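Local coordinates for probable glutamine-binding lipoprotein GlnH (GLNBP) (Mycobacterium tuberculosis H37Rv, PDB 6H2T), which binds glutamate in this crystal, is described as an aspartate-specific solute-binding lipoprotein, and regulates protein kinase G activity to control glutamate metabolism, at residues Val80-Glu85 / Asn265-Lys270; Val120-Ile125 / Gln234-Gly239; Leu140-Arg145 / Thr209-Leu214; Val167-Thr172 / Ile186-Asn191. All coordinates share one frame; numbering follows the deposited sequence.

Contact 1: Val80-Glu85 / Asn265-Lys270; sequences VDIAGE and NTLYRK
Asp81 meets Leu267 and Lys270 at once, the first with its CB and the second with its carboxylate. Leu267 drives both methyls against the aspartate: CD2 lies 3.6 Å from Asp81 CB, and CD1 lies 3.8 Å from that same CB. CD1 also reaches Ile82, whose CD1 is 4.2 Å from Leu267 CD1, and it grazes the aliphatic CG of Glu85. A branched leucine suits this place because its two methyls can touch Asp81, Ile82 and Glu85 together. Beyond the apolar patch stands a salt bridge. Lys270 NZ donates to Asp81 OD2 at 2.8 Å, on the syn side of the carboxylate but 31° out of its plane. The lysine gets there with CG anti to the backbone N (chi1 177°) and the rest of the chain extended, reaching across from an exposed position. The two helices, 78-91 and 263-271, run nearly antiparallel here, 159° between their short segments, with axes 11.0 Å apart, in the bilobal solute-binding protein fold. Around this first shell, Trp271 NE1 also bonds to Asp81 OD2, giving that oxygen two donors. Glu85 turns its buried carboxylate to Arg88 and Arg257, so its methylene is what faces the leucine. Ile258 of helix 245-260 packs on Ile82 and Glu85, while Val80 and Ala83 lie against strand 54-58.

Contact 2: Val120-Ile125 / Gln234-Gly239; sequences VKTMSI and QPYGVG. With GLU (glutamic acid), chain B.
The loop after strand 118-119 and strand 233-241 form one wall of the glutamate pocket. Their backbones are bridged at Ser124 and Tyr236: Gly237 N donates to Met123 O at 2.9 Å, and Ile125 N to Pro235 O at 2.8 Å. Thr122 lies over one face of the Tyr236 ring, its CA 3.7 Å from the centroid and 9° off the normal, a CH-pi contact that a broad aromatic surface suits. Thr122 OG1, placed between its backbone N and carbonyl carbon (chi1 58°), donates to the ligand's OE2, while Thr122 O accepts from the ligand's N. Ser124 OG also accepts from that ammonium N, at 2.9 Å, and donates to Gln234 OE1 at 2.7 Å on an in-plane lone pair; a small hydroxyl can thus serve as acceptor and donor together. Gln234 OE1 is hydrogen-bonded to Thr172 OG1 as well, consistent with this pocket residue fixing the Ser124 hydroxyl. Ser124 N holds the ligand's OXT. The Tyr236 hydroxyl is hydrogen-bonded to Asp210 OD2 and Thr212 OG1. Ile125 CD1 packs 3.6 Å from Gly237 CA, so close that bare glycine backbone suits the place. This wall supplies backbone and hydroxyl groups; Asp210, Arg107 and Arg129 complete the site, as in amino-acid-binding proteins of family 3.

Contact 3: Leu140-Arg145 / Thr209-Leu214; sequences LDANQR and TDDTIL. With GLU (glutamic acid), chain B.
Asp211 faces Asn143 and Arg145 across the join between strand 140-149 and helix 211-220. Its CB lies 3.4 Å from Asn143 O and 4.0 Å from Arg145 CD. CG sits between the backbone N and the carbonyl carbon (chi1 56°), which turns the carboxylate back to the strand. OD1 accepts from Asn143 N at 3.1 Å, approached from well above the carboxylate plane, and lies 3.5 Å from Ala142 CB, a small methyl that can sit this near the carboxylate. OD2 accepts a hydrogen bond from a water that in turn accepts from Arg145 NH1, a bridge between opposite charges. The backbone completes the grip: Asp211 N donates to Asn143 O at 2.8 Å, so the aspartate holds both backbone polar atoms of Asn143, and Arg145 N donates straight to Thr209 O (169°). On the apolar flank Leu140 CD2 meets Thr212 CG2 at 3.9 Å, tip to tip, and Leu214 CD1 rests on the Arg145 carbonyl. Asp210, just before the helix, turns from the strand to the ligand, its OD2 receiving the ammonium N at 2.7 Å; Tyr236 OH bonds to this same oxygen. An acidic side chain reading the substrate's alpha-ammonium is typical of amino-acid sites in periplasmic-binding-protein folds.

Contact 4: Val167-Thr172 / Ile186-Asn191; sequences VARGTT and IVSVVN. With GLU (glutamic acid), chain B.
Val167 and Ala168 pair in parallel with Ser188 and Val189, and backbone bonds are the first kind of interaction. Val167 N donates to Val187 O at 3.0 Å, Val189 N to Val167 O at 3.1 Å, and Arg169 N to Val189 O at 2.9 Å. These strands and helix 172-177 between them make a beta-alpha-beta unit.

Among polar side chains, Arg169 leads. Bent at chi3, it folds back over the strand: Val189 O lies over one face of the guanidinium, and at its edge NH1 donates in plane to Ser188 OG, 2.9 Å away. Arginine suits this partly exposed place because its CG lies against Ser188 while its guanidinium still donates to Ser188 OG and Gly7 O. Thr171 OG1 donates to Ala168 O at 2.7 Å and weakly caps Leu174 N. A water joins Arg169 O to Val190 O just past the paired residues.

Apolar contacts are fewer. Val167 CG2 touches Ile186 CG2 at 4.2 Å, beta-branched residues suiting strands, and Ala168 is small enough to lie beside Trp192.

The ligand is met past the strand end, where Thr172 N donates to its carboxylate O at 2.9 Å with an angle of 161°. Since this N is at the start of helix 172-177, the helix dipole would probably favour the negative carboxylate, and the geometry is consistent with the sheet bonds and the weak Thr171 cap fixing that amide.

Contacts 2, 3 and 4 all touch the bound glutamate and reach one mixed sheet, whereas contact 1 pairs two helices about 14 Å from contact 2 between centres. Contact 2 lies deepest, with every touching residue buried; contact 1 reaches the surface at Lys270, while contacts 3 and 4 have partly exposed residues such as Arg145 and Arg169. Contact 1 adjoins contact 2 through Ile82 and Ala83 on Val120. Contacts 2 and 3 share neighbouring strands 233-241 and 140-149 and are coupled by the Tyr236 hydroxyl, and Gln234 ties contact 2 to Thr172 of contact 4. Chemistry follows place: a buried leucine and a salt bridge at the edge of the helix pair, a ring and hydroxyls at the pocket wall, a carboxylate for the ammonium, and a helix-start amide for the carboxylate.

Contact 1: Val80-Glu85 / Asn265-Lys270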
loop_
_atom_site.group_PDB
_atom_site.type_symbol
_atom_site.label_atom_id
_atom_site.label_comp_id
_atom_site.label_asym_id
_atom_site.label_seq_id
_atom_site.Cartn_x
_atom_site.Cartn_y
_atom_site.Cartn_z
ATOM N N VAL A 80 3.796 1.254 -9.088
ATOM C CA VAL A 80 3.629 1.522 -10.512
ATOM C C VAL A 80 4.295 0.428 -11.332
ATOM O O VAL A 80 3.733 -0.057 -12.316
ATOM C CB VAL A 80 4.195 2.911 -10.861
ATOM C CG1 VAL A 80 4.080 3.178 -12.373
ATOM C CG2 VAL A 80 3.469 3.987 -10.054
ATOM N N ASP A 81 5.491 0.004 -10.924
ATOM C CA ASP A 81 6.209 -1.005 -11.694
ATOM C C ASP A 81 5.573 -2.382 -11.543
ATOM O O ASP A 81 5.570 -3.164 -12.499
ATOM C CB ASP A 81 7.683 -1.031 -11.281
ATOM C CG ASP A 81 8.453 0.176 -11.813
ATOM O OD1 ASP A 81 7.941 0.840 -12.740
ATOM O OD2 ASP A 81 9.564 0.451 -11.316
ATOM N N ILE A 82 5.047 -2.709 -10.355
ATOM C CA ILE A 82 4.301 -3.962 -10.192
ATOM C C ILE A 82 3.115 -3.996 -11.152
ATOM O O ILE A 82 2.892 -4.981 -11.866
ATOM C CB ILE A 82 3.845 -4.131 -8.729
ATOM C CG1 ILE A 82 5.061 -4.370 -7.821
ATOM C CG2 ILE A 82 2.795 -5.268 -8.599
ATOM C CD1 ILE A 82 5.634 -5.780 -7.907
ATOM N N ALA A 83 2.349 -2.902 -11.205
ATOM C CA ALA A 83 1.215 -2.844 -12.123
ATOM C C ALA A 83 1.669 -2.964 -13.572
ATOM O O ALA A 83 0.986 -3.582 -14.397
ATOM C CB ALA A 83 0.443 -1.540 -11.913
ATOM N N GLY A 84 2.817 -2.364 -13.901
ATOM C CA GLY A 84 3.340 -2.462 -15.253
ATOM C C GLY A 84 3.699 -3.879 -15.651
ATOM O O GLY A 84 3.675 -4.218 -16.836
ATOM N N GLU A 85 4.061 -4.716 -14.680
ATOM C CA GLU A 85 4.343 -6.105 -15.015
ATOM C C GLU A 85 3.060 -6.856 -15.351
ATOM O O GLU A 85 3.066 -7.734 -16.218
ATOM C CB GLU A 85 5.087 -6.786 -13.872
ATOM C CG GLU A 85 6.498 -6.236 -13.667
ATOM C CD GLU A 85 7.354 -6.308 -14.929
ATOM O OE1 GLU A 85 7.325 -7.337 -15.641
ATOM O OE2 GLU A 85 8.088 -5.335 -15.203
ATOM N N ASN A 265 13.262 -8.943 -7.690
ATOM C CA ASN A 265 14.522 -8.517 -7.095
ATOM C C ASN A 265 15.006 -7.215 -7.718
ATOM O O ASN A 265 15.477 -6.320 -7.011
ATOM C CB ASN A 265 15.572 -9.613 -7.258
ATOM C CG ASN A 265 16.932 -9.184 -6.747
ATOM O OD1 ASN A 265 17.781 -8.710 -7.509
ATOM N ND2 ASN A 265 17.140 -9.331 -5.444
ATOM N N THR A 266 14.890 -7.089 -9.043
ATOM C CA THR A 266 15.269 -5.844 -9.710
ATOM C C THR A 266 14.448 -4.660 -9.196
ATOM O O THR A 266 14.999 -3.580 -8.932
ATOM C CB THR A 266 15.102 -5.996 -11.223
ATOM O OG1 THR A 266 16.057 -6.942 -11.712
ATOM C CG2 THR A 266 15.301 -4.658 -11.930
ATOM N N LEU A 267 13.134 -4.845 -9.041
ATOM C CA LEU A 267 12.282 -3.741 -8.598
ATOM C C LEU A 267 12.579 -3.358 -7.156
ATOM O O LEU A 267 12.538 -2.172 -6.800
ATOM C CB LEU A 267 10.802 -4.110 -8.765
ATOM C CG LEU A 267 10.354 -4.252 -10.222
ATOM C CD1 LEU A 267 8.855 -4.536 -10.283
ATOM C CD2 LEU A 267 10.709 -3.005 -11.033
ATOM N N TYR A 268 12.873 -4.348 -6.312
ATOM C CA TYR A 268 13.257 -4.052 -4.939
ATOM C C TYR A 268 14.539 -3.234 -4.898
ATOM O O TYR A 268 14.624 -2.235 -4.178
ATOM C CB TYR A 268 13.418 -5.343 -4.129
ATOM C CG TYR A 268 13.673 -5.056 -2.666
ATOM C CD1 TYR A 268 14.935 -4.665 -2.229
ATOM C CD2 TYR A 268 12.650 -5.146 -1.728
ATOM C CE1 TYR A 268 15.179 -4.372 -0.908
ATOM C CE2 TYR A 268 12.896 -4.858 -0.387
ATOM C CZ TYR A 268 14.163 -4.476 0.007
ATOM O OH TYR A 268 14.441 -4.186 1.324
ATOM N N ARG A 269 15.562 -3.657 -5.648
ATOM C CA ARG A 269 16.819 -2.905 -5.661
ATOM C C ARG A 269 16.625 -1.516 -6.255
ATOM O O ARG A 269 17.318 -0.565 -5.869
ATOM C CB ARG A 269 17.883 -3.666 -6.452
ATOM C CG ARG A 269 18.377 -4.938 -5.801
ATOM C CD ARG A 269 19.581 -5.448 -6.566
ATOM N NE ARG A 269 19.533 -4.956 -7.938
ATOM C CZ ARG A 269 19.513 -5.740 -9.002
ATOM N NH1 ARG A 269 19.555 -7.052 -8.847
ATOM N NH2 ARG A 269 19.454 -5.211 -10.220
ATOM N N LYS A 270 15.681 -1.383 -7.183
ATOM C CA LYS A 270 15.443 -0.096 -7.831
ATOM C C LYS A 270 14.864 0.916 -6.849
ATOM O O LYS A 270 15.244 2.093 -6.864
ATOM C CB LYS A 270 14.495 -0.301 -9.018
ATOM C CG LYS A 270 14.081 0.960 -9.769
ATOM C CD LYS A 270 13.234 0.572 -10.980
ATOM C CE LYS A 270 12.720 1.781 -11.746
ATOM N NZ LYS A 270 11.734 1.356 -12.777
#

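Contact 2: Val120-Ile125 / Gln234-Gly239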
loop_
_atom_site.group_PDB
_atom_site.type_symbol
_atom_site.label_atom_id
_atom_site.label_comp_id
_atom_site.label_asym_id
_atom_site.label_seq_id
_atom_site.Cartn_x
_atom_site.Cartn_y
_atom_site.Cartn_z
ATOM N N VAL A 120 -3.122 -1.087 -7.176
ATOM C CA VAL A 120 -1.786 -1.374 -6.674
ATOM C C VAL A 120 -1.379 -0.124 -5.907
ATOM O O VAL A 120 -0.859 0.836 -6.480
ATOM C CB VAL A 120 -0.786 -1.722 -7.780
ATOM C CG1 VAL A 120 0.474 -2.341 -7.163
ATOM C CG2 VAL A 120 -1.422 -2.698 -8.813
ATOM N N LYS A 121 -1.673 -0.113 -4.604
ATOM C CA LYS A 121 -1.475 1.076 -3.777
ATOM C C LYS A 121 -1.328 0.609 -2.330
ATOM O O LYS A 121 -2.251 0.769 -1.521
ATOM C CB LYS A 121 -2.631 2.069 -3.926
ATOM C CG LYS A 121 -2.301 3.466 -3.406
ATOM C CD LYS A 121 -3.562 4.216 -2.982
ATOM C CE LYS A 121 -3.217 5.610 -2.490
ATOM N NZ LYS A 121 -2.331 5.577 -1.277
ATOM N N THR A 122 -0.151 0.035 -2.053
ATOM C CA THR A 122 0.259 -0.516 -0.765
ATOM C C THR A 122 -0.899 -1.152 -0.006
ATOM O O THR A 122 -1.073 -0.896 1.188
ATOM C CB THR A 122 0.934 0.566 0.103
ATOM O OG1 THR A 122 0.045 1.684 0.315
ATOM C CG2 THR A 122 2.216 1.063 -0.566
ATOM N N MET A 123 -1.675 -2.011 -0.661
ATOM C CA MET A 123 -2.977 -2.393 -0.114
ATOM C C MET A 123 -2.847 -3.644 0.747
ATOM O O MET A 123 -2.758 -4.765 0.237
ATOM C CB MET A 123 -3.993 -2.599 -1.231
ATOM C CG MET A 123 -5.404 -2.627 -0.685
ATOM S SD MET A 123 -6.609 -2.542 -2.009
ATOM C CE MET A 123 -8.135 -2.560 -1.072
ATOM N N SER A 124 -2.886 -3.453 2.066
ATOM C CA SER A 124 -2.821 -4.585 2.984
ATOM C C SER A 124 -4.003 -5.529 2.794
ATOM O O SER A 124 -5.162 -5.100 2.708
ATOM C CB SER A 124 -2.770 -4.087 4.425
ATOM O OG SER A 124 -1.528 -3.436 4.635
ATOM N N ILE A 125 -3.700 -6.824 2.734
ATOM C CA ILE A 125 -4.719 -7.865 2.624
ATOM C C ILE A 125 -5.255 -8.160 4.020
ATOM O O ILE A 125 -4.501 -8.576 4.904
ATOM C CB ILE A 125 -4.138 -9.141 1.999
ATOM C CG1 ILE A 125 -3.522 -8.841 0.630
ATOM C CG2 ILE A 125 -5.213 -10.236 1.925
ATOM C CD1 ILE A 125 -2.526 -9.902 0.167
ATOM N N GLN A 234 1.732 -5.978 7.472
ATOM C CA GLN A 234 1.039 -5.376 6.333
ATOM C C GLN A 234 1.403 -6.121 5.059
ATOM O O GLN A 234 2.334 -5.727 4.336
ATOM C CB GLN A 234 1.385 -3.892 6.194
ATOM C CG GLN A 234 1.308 -3.103 7.481
ATOM C CD GLN A 234 -0.115 -2.902 7.989
ATOM O OE1 GLN A 234 -1.082 -2.825 7.215
ATOM N NE2 GLN A 234 -0.245 -2.793 9.293
ATOM N N PRO A 235 0.681 -7.189 4.735
ATOM C CA PRO A 235 0.990 -7.924 3.504
ATOM C C PRO A 235 0.262 -7.333 2.307
ATOM O O PRO A 235 -0.973 -7.375 2.247
ATOM C CB PRO A 235 0.518 -9.348 3.822
ATOM C CG PRO A 235 -0.644 -9.144 4.794
ATOM C CD PRO A 235 -0.392 -7.827 5.522
ATOM N N TYR A 236 1.018 -6.790 1.350
ATOM C CA TYR A 236 0.426 -6.075 0.221
ATOM C C TYR A 236 -0.119 -7.048 -0.807
ATOM O O TYR A 236 0.578 -7.983 -1.221
ATOM C CB TYR A 236 1.453 -5.195 -0.485
ATOM C CG TYR A 236 1.953 -4.006 0.292
ATOM C CD1 TYR A 236 1.463 -3.700 1.560
ATOM C CD2 TYR A 236 2.925 -3.188 -0.253
ATOM C CE1 TYR A 236 1.948 -2.599 2.266
ATOM C CE2 TYR A 236 3.403 -2.091 0.436
ATOM C CZ TYR A 236 2.912 -1.804 1.683
ATOM O OH TYR A 236 3.398 -0.702 2.347
ATOM N N GLY A 237 -1.329 -6.778 -1.287
ATOM C CA GLY A 237 -1.878 -7.520 -2.400
ATOM C C GLY A 237 -2.366 -6.555 -3.462
ATOM O O GLY A 237 -2.620 -5.383 -3.197
ATOM N N VAL A 238 -2.457 -7.060 -4.685
ATOM C CA VAL A 238 -3.157 -6.333 -5.742
ATOM C C VAL A 238 -4.652 -6.488 -5.499
ATOM O O VAL A 238 -5.161 -7.610 -5.404
ATOM C CB VAL A 238 -2.759 -6.862 -7.127
ATOM C CG1 VAL A 238 -3.552 -6.151 -8.219
ATOM C CG2 VAL A 238 -1.248 -6.695 -7.349
ATOM N N GLY A 239 -5.356 -5.363 -5.384
ATOM C CA GLY A 239 -6.793 -5.400 -5.115
ATOM C C GLY A 239 -7.564 -5.551 -6.411
ATOM O O GLY A 239 -7.251 -4.921 -7.420
HETATM N N GLU B . -0.905 -0.670 3.911
HETATM C CA GLU B . -1.863 -0.110 4.875
HETATM C C GLU B . -3.279 -0.147 4.304
HETATM O O GLU B . -4.176 0.601 4.712
HETATM C CB GLU B . -1.476 1.332 5.268
HETATM C CG GLU B . -0.813 2.163 4.170
HETATM C CD GLU B . -1.739 2.466 3.005
HETATM O OE1 GLU B . -2.068 3.659 2.769
HETATM O OE2 GLU B . -2.107 1.511 2.295
HETATM O OXT GLU B . -3.531 -0.956 3.406
HETATM O O HOH W 1 -1.553 -2.815 -3.440
#

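Contact 3: Leu140-Arg145 / Thr209-Leu214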
loop_
_atom_site.group_PDB
_atom_site.type_symbol
_atom_site.label_atom_id
_atom_site.label_comp_id
_atom_site.label_asym_id
_atom_site.label_seq_id
_atom_site.Cartn_x
_atom_site.Cartn_y
_atom_site.Cartn_z
ATOM N N LEU A 140 4.579 -7.856 -1.375
ATOM C CA LEU A 140 5.552 -7.207 -0.504
ATOM C C LEU A 140 4.996 -7.276 0.905
ATOM O O LEU A 140 3.795 -7.093 1.096
ATOM C CB LEU A 140 5.789 -5.736 -0.902
ATOM C CG LEU A 140 6.953 -5.026 -0.209
ATOM C CD1 LEU A 140 8.305 -5.573 -0.669
ATOM C CD2 LEU A 140 6.872 -3.544 -0.514
ATOM N N ASP A 141 5.855 -7.540 1.886
ATOM C CA ASP A 141 5.402 -7.645 3.269
ATOM C C ASP A 141 6.037 -6.524 4.087
ATOM O O ASP A 141 7.254 -6.508 4.274
ATOM C CB ASP A 141 5.754 -9.012 3.852
ATOM C CG ASP A 141 5.149 -9.220 5.222
ATOM O OD1 ASP A 141 3.997 -8.775 5.428
ATOM O OD2 ASP A 141 5.820 -9.817 6.091
ATOM N N ALA A 142 5.221 -5.603 4.592
ATOM C CA ALA A 142 5.718 -4.481 5.382
ATOM C C ALA A 142 5.242 -4.608 6.830
ATOM O O ALA A 142 4.503 -5.524 7.188
ATOM C CB ALA A 142 5.268 -3.157 4.766
ATOM N N ASN A 143 5.688 -3.678 7.680
ATOM C CA ASN A 143 5.218 -3.652 9.058
ATOM C C ASN A 143 5.090 -2.216 9.536
ATOM O O ASN A 143 5.929 -1.368 9.223
ATOM C CB ASN A 143 6.142 -4.430 9.991
ATOM C CG ASN A 143 5.375 -5.121 11.101
ATOM O OD1 ASN A 143 4.832 -4.462 11.986
ATOM N ND2 ASN A 143 5.297 -6.454 11.042
ATOM N N GLN A 144 4.028 -1.951 10.290
ATOM C CA GLN A 144 3.763 -0.600 10.760
ATOM C C GLN A 144 4.795 -0.181 11.795
ATOM O O GLN A 144 5.073 -0.926 12.735
ATOM C CB GLN A 144 2.367 -0.533 11.374
ATOM C CG GLN A 144 2.045 0.869 11.853
ATOM C CD GLN A 144 0.566 1.061 12.072
ATOM O OE1 GLN A 144 -0.238 0.210 11.707
ATOM N NE2 GLN A 144 0.200 2.171 12.704
ATOM N N ARG A 145 5.358 1.013 11.636
ATOM C CA ARG A 145 6.302 1.533 12.628
ATOM C C ARG A 145 5.996 3.011 12.834
ATOM O O ARG A 145 4.914 3.496 12.490
ATOM C CB ARG A 145 7.754 1.256 12.195
ATOM C CG ARG A 145 8.083 -0.241 12.147
ATOM C CD ARG A 145 9.563 -0.510 11.905
ATOM N NE ARG A 145 10.382 -0.052 13.029
ATOM C CZ ARG A 145 11.710 0.035 13.005
ATOM N NH1 ARG A 145 12.387 -0.312 11.913
ATOM N NH2 ARG A 145 12.364 0.469 14.081
ATOM N N THR A 209 2.817 4.375 10.082
ATOM C CA THR A 209 2.283 3.540 9.010
ATOM C C THR A 209 3.367 2.551 8.600
ATOM O O THR A 209 4.401 2.422 9.269
ATOM C CB THR A 209 1.786 4.383 7.822
ATOM O OG1 THR A 209 1.064 3.543 6.907
ATOM C CG2 THR A 209 2.942 5.070 7.068
ATOM N N ASP A 210 3.113 1.851 7.493
ATOM C CA ASP A 210 4.038 0.859 6.951
ATOM C C ASP A 210 5.456 1.409 6.881
ATOM O O ASP A 210 5.674 2.508 6.359
ATOM C CB ASP A 210 3.605 0.473 5.536
ATOM C CG ASP A 210 2.158 0.033 5.446
ATOM O OD1 ASP A 210 1.467 -0.065 6.479
ATOM O OD2 ASP A 210 1.718 -0.206 4.300
ATOM N N ASP A 211 6.428 0.607 7.345
ATOM C CA ASP A 211 7.810 1.084 7.340
ATOM C C ASP A 211 8.309 1.353 5.928
ATOM O O ASP A 211 9.168 2.220 5.731
ATOM C CB ASP A 211 8.734 0.104 8.087
ATOM C CG ASP A 211 8.703 -1.352 7.552
ATOM O OD1 ASP A 211 7.892 -1.739 6.679
ATOM O OD2 ASP A 211 9.544 -2.135 8.052
ATOM N N THR A 212 7.769 0.635 4.941
ATOM C CA THR A 212 8.019 0.924 3.526
ATOM C C THR A 212 7.673 2.367 3.175
ATOM O O THR A 212 8.481 3.090 2.578
ATOM C CB THR A 212 7.157 -0.017 2.689
ATOM O OG1 THR A 212 5.866 -0.068 3.312
ATOM C CG2 THR A 212 7.764 -1.419 2.651
ATOM N N ILE A 213 6.439 2.786 3.492
ATOM C CA ILE A 213 6.019 4.159 3.214
ATOM C C ILE A 213 6.839 5.154 4.030
ATOM O O ILE A 213 7.252 6.206 3.516
ATOM C CB ILE A 213 4.510 4.303 3.488
ATOM C CG1 ILE A 213 3.713 3.461 2.483
ATOM C CG2 ILE A 213 4.075 5.791 3.493
ATOM C CD1 ILE A 213 2.248 3.277 2.878
ATOM N N LEU A 214 7.081 4.848 5.312
ATOM C CA LEU A 214 7.890 5.740 6.145
ATOM C C LEU A 214 9.279 5.926 5.560
ATOM O O LEU A 214 9.819 7.033 5.594
ATOM C CB LEU A 214 8.004 5.208 7.574
ATOM C CG LEU A 214 6.681 5.057 8.331
ATOM C CD1 LEU A 214 6.995 4.546 9.733
ATOM C CD2 LEU A 214 5.930 6.369 8.403
HETATM N N GLU B . -0.905 -0.670 3.911
HETATM C CA GLU B . -1.863 -0.110 4.875
HETATM C C GLU B . -3.279 -0.147 4.304
HETATM O O GLU B . -4.176 0.601 4.712
HETATM C CB GLU B . -1.476 1.332 5.268
HETATM C CG GLU B . -0.813 2.163 4.170
HETATM C CD GLU B . -1.739 2.466 3.005
HETATM O OE1 GLU B . -2.068 3.659 2.769
HETATM O OE2 GLU B . -2.107 1.511 2.295
HETATM O OXT GLU B . -3.531 -0.956 3.406
HETATM O O HOH W 2 0.272 0.631 8.832
HETATM O O HOH W 3 11.785 -1.103 9.296
#

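Contact 4: Val167-Thr172 / Ile186-Asn191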
loop_
_atom_site.group_PDB
_atom_site.type_symbol
_atom_site.label_atom_id
_atom_site.label_comp_id
_atom_site.label_asym_id
_atom_site.label_seq_id
_atom_site.Cartn_x
_atom_site.Cartn_y
_atom_site.Cartn_z
ATOM N N VAL A 167 -2.117 9.848 10.306
ATOM C CA VAL A 167 -2.393 8.706 9.435
ATOM C C VAL A 167 -3.280 9.175 8.292
ATOM O O VAL A 167 -4.072 10.105 8.445
ATOM C CB VAL A 167 -3.115 7.545 10.166
ATOM C CG1 VAL A 167 -2.210 6.917 11.222
ATOM C CG2 VAL A 167 -4.427 8.055 10.788
ATOM N N ALA A 168 -3.174 8.503 7.145
ATOM C CA ALA A 168 -4.163 8.726 6.093
ATOM C C ALA A 168 -5.487 8.042 6.439
ATOM O O ALA A 168 -5.510 6.939 6.990
ATOM C CB ALA A 168 -3.633 8.211 4.751
ATOM N N ARG A 169 -6.596 8.700 6.096
ATOM C CA ARG A 169 -7.907 8.092 6.280
ATOM C C ARG A 169 -8.026 6.821 5.449
ATOM O O ARG A 169 -7.415 6.689 4.384
ATOM C CB ARG A 169 -9.008 9.078 5.892
ATOM C CG ARG A 169 -9.135 10.192 6.927
ATOM C CD ARG A 169 -10.304 11.108 6.654
ATOM N NE ARG A 169 -10.032 12.012 5.539
ATOM C CZ ARG A 169 -9.280 13.106 5.627
ATOM N NH1 ARG A 169 -8.726 13.447 6.789
ATOM N NH2 ARG A 169 -9.094 13.872 4.553
ATOM N N GLY A 170 -8.805 5.868 5.967
ATOM C CA GLY A 170 -9.070 4.645 5.221
ATOM C C GLY A 170 -7.965 3.615 5.251
ATOM O O GLY A 170 -7.886 2.785 4.336
ATOM N N THR A 171 -7.109 3.633 6.272
ATOM C CA THR A 171 -5.945 2.766 6.332
ATOM C C THR A 171 -5.991 1.851 7.546
ATOM O O THR A 171 -6.637 2.142 8.565
ATOM C CB THR A 171 -4.633 3.580 6.380
ATOM O OG1 THR A 171 -4.645 4.445 7.535
ATOM C CG2 THR A 171 -4.470 4.406 5.113
ATOM N N THR A 172 -5.273 0.728 7.423
ATOM C CA THR A 172 -5.049 -0.111 8.596
ATOM C C THR A 172 -4.261 0.644 9.651
ATOM O O THR A 172 -4.371 0.339 10.841
ATOM C CB THR A 172 -4.285 -1.380 8.216
ATOM O OG1 THR A 172 -3.003 -1.009 7.690
ATOM C CG2 THR A 172 -5.064 -2.190 7.172
ATOM N N ILE A 186 -5.220 12.056 17.236
ATOM C CA ILE A 186 -5.133 11.441 15.916
ATOM C C ILE A 186 -5.487 12.479 14.865
ATOM O O ILE A 186 -6.602 13.014 14.851
ATOM C CB ILE A 186 -6.036 10.208 15.796
ATOM C CG1 ILE A 186 -5.623 9.158 16.831
ATOM C CG2 ILE A 186 -5.938 9.642 14.364
ATOM C CD1 ILE A 186 -6.550 7.923 16.855
ATOM N N VAL A 187 -4.533 12.754 13.984
ATOM C CA VAL A 187 -4.713 13.687 12.880
ATOM C C VAL A 187 -4.778 12.861 11.609
ATOM O O VAL A 187 -3.901 12.024 11.370
ATOM C CB VAL A 187 -3.557 14.700 12.831
ATOM C CG1 VAL A 187 -3.745 15.684 11.683
ATOM C CG2 VAL A 187 -3.424 15.440 14.184
ATOM N N SER A 188 -5.826 13.051 10.809
ATOM C CA SER A 188 -5.933 12.280 9.579
ATOM C C SER A 188 -5.859 13.189 8.352
ATOM O O SER A 188 -6.217 14.372 8.410
ATOM C CB SER A 188 -7.218 11.445 9.577
ATOM O OG SER A 188 -8.366 12.249 9.410
ATOM N N VAL A 189 -5.371 12.619 7.240
ATOM C CA VAL A 189 -5.134 13.339 5.988
ATOM C C VAL A 189 -5.552 12.450 4.820
ATOM O O VAL A 189 -5.938 11.290 4.996
ATOM C CB VAL A 189 -3.657 13.753 5.830
ATOM C CG1 VAL A 189 -3.265 14.811 6.874
ATOM C CG2 VAL A 189 -2.777 12.530 5.949
ATOM N N VAL A 190 -5.458 13.001 3.605
ATOM C CA VAL A 190 -5.820 12.241 2.412
ATOM C C VAL A 190 -4.735 11.232 2.063
ATOM O O VAL A 190 -5.030 10.073 1.759
ATOM C CB VAL A 190 -6.086 13.185 1.227
ATOM C CG1 VAL A 190 -6.342 12.362 -0.052
ATOM C CG2 VAL A 190 -7.275 14.081 1.518
ATOM N N ASN A 191 -3.468 11.650 2.074
ATOM C CA ASN A 191 -2.408 10.752 1.634
ATOM C C ASN A 191 -1.156 10.943 2.482
ATOM O O ASN A 191 -1.065 11.844 3.323
ATOM C CB ASN A 191 -2.102 10.931 0.134
ATOM C CG ASN A 191 -1.614 12.325 -0.212
ATOM O OD1 ASN A 191 -0.662 12.818 0.374
ATOM N ND2 ASN A 191 -2.251 12.952 -1.196
HETATM N N GLU B . -0.905 -0.670 3.911
HETATM C CA GLU B . -1.863 -0.110 4.875
HETATM C C GLU B . -3.279 -0.147 4.304
HETATM O O GLU B . -4.176 0.601 4.712
HETATM C CB GLU B . -1.476 1.332 5.268
HETATM C CG GLU B . -0.813 2.163 4.170
HETATM C CD GLU B . -1.739 2.466 3.005
HETATM O OE1 GLU B . -2.068 3.659 2.769
HETATM O OE2 GLU B . -2.107 1.511 2.295
HETATM O OXT GLU B . -3.531 -0.956 3.406
HETATM O O HOH W 4 -7.334 8.554 2.325
#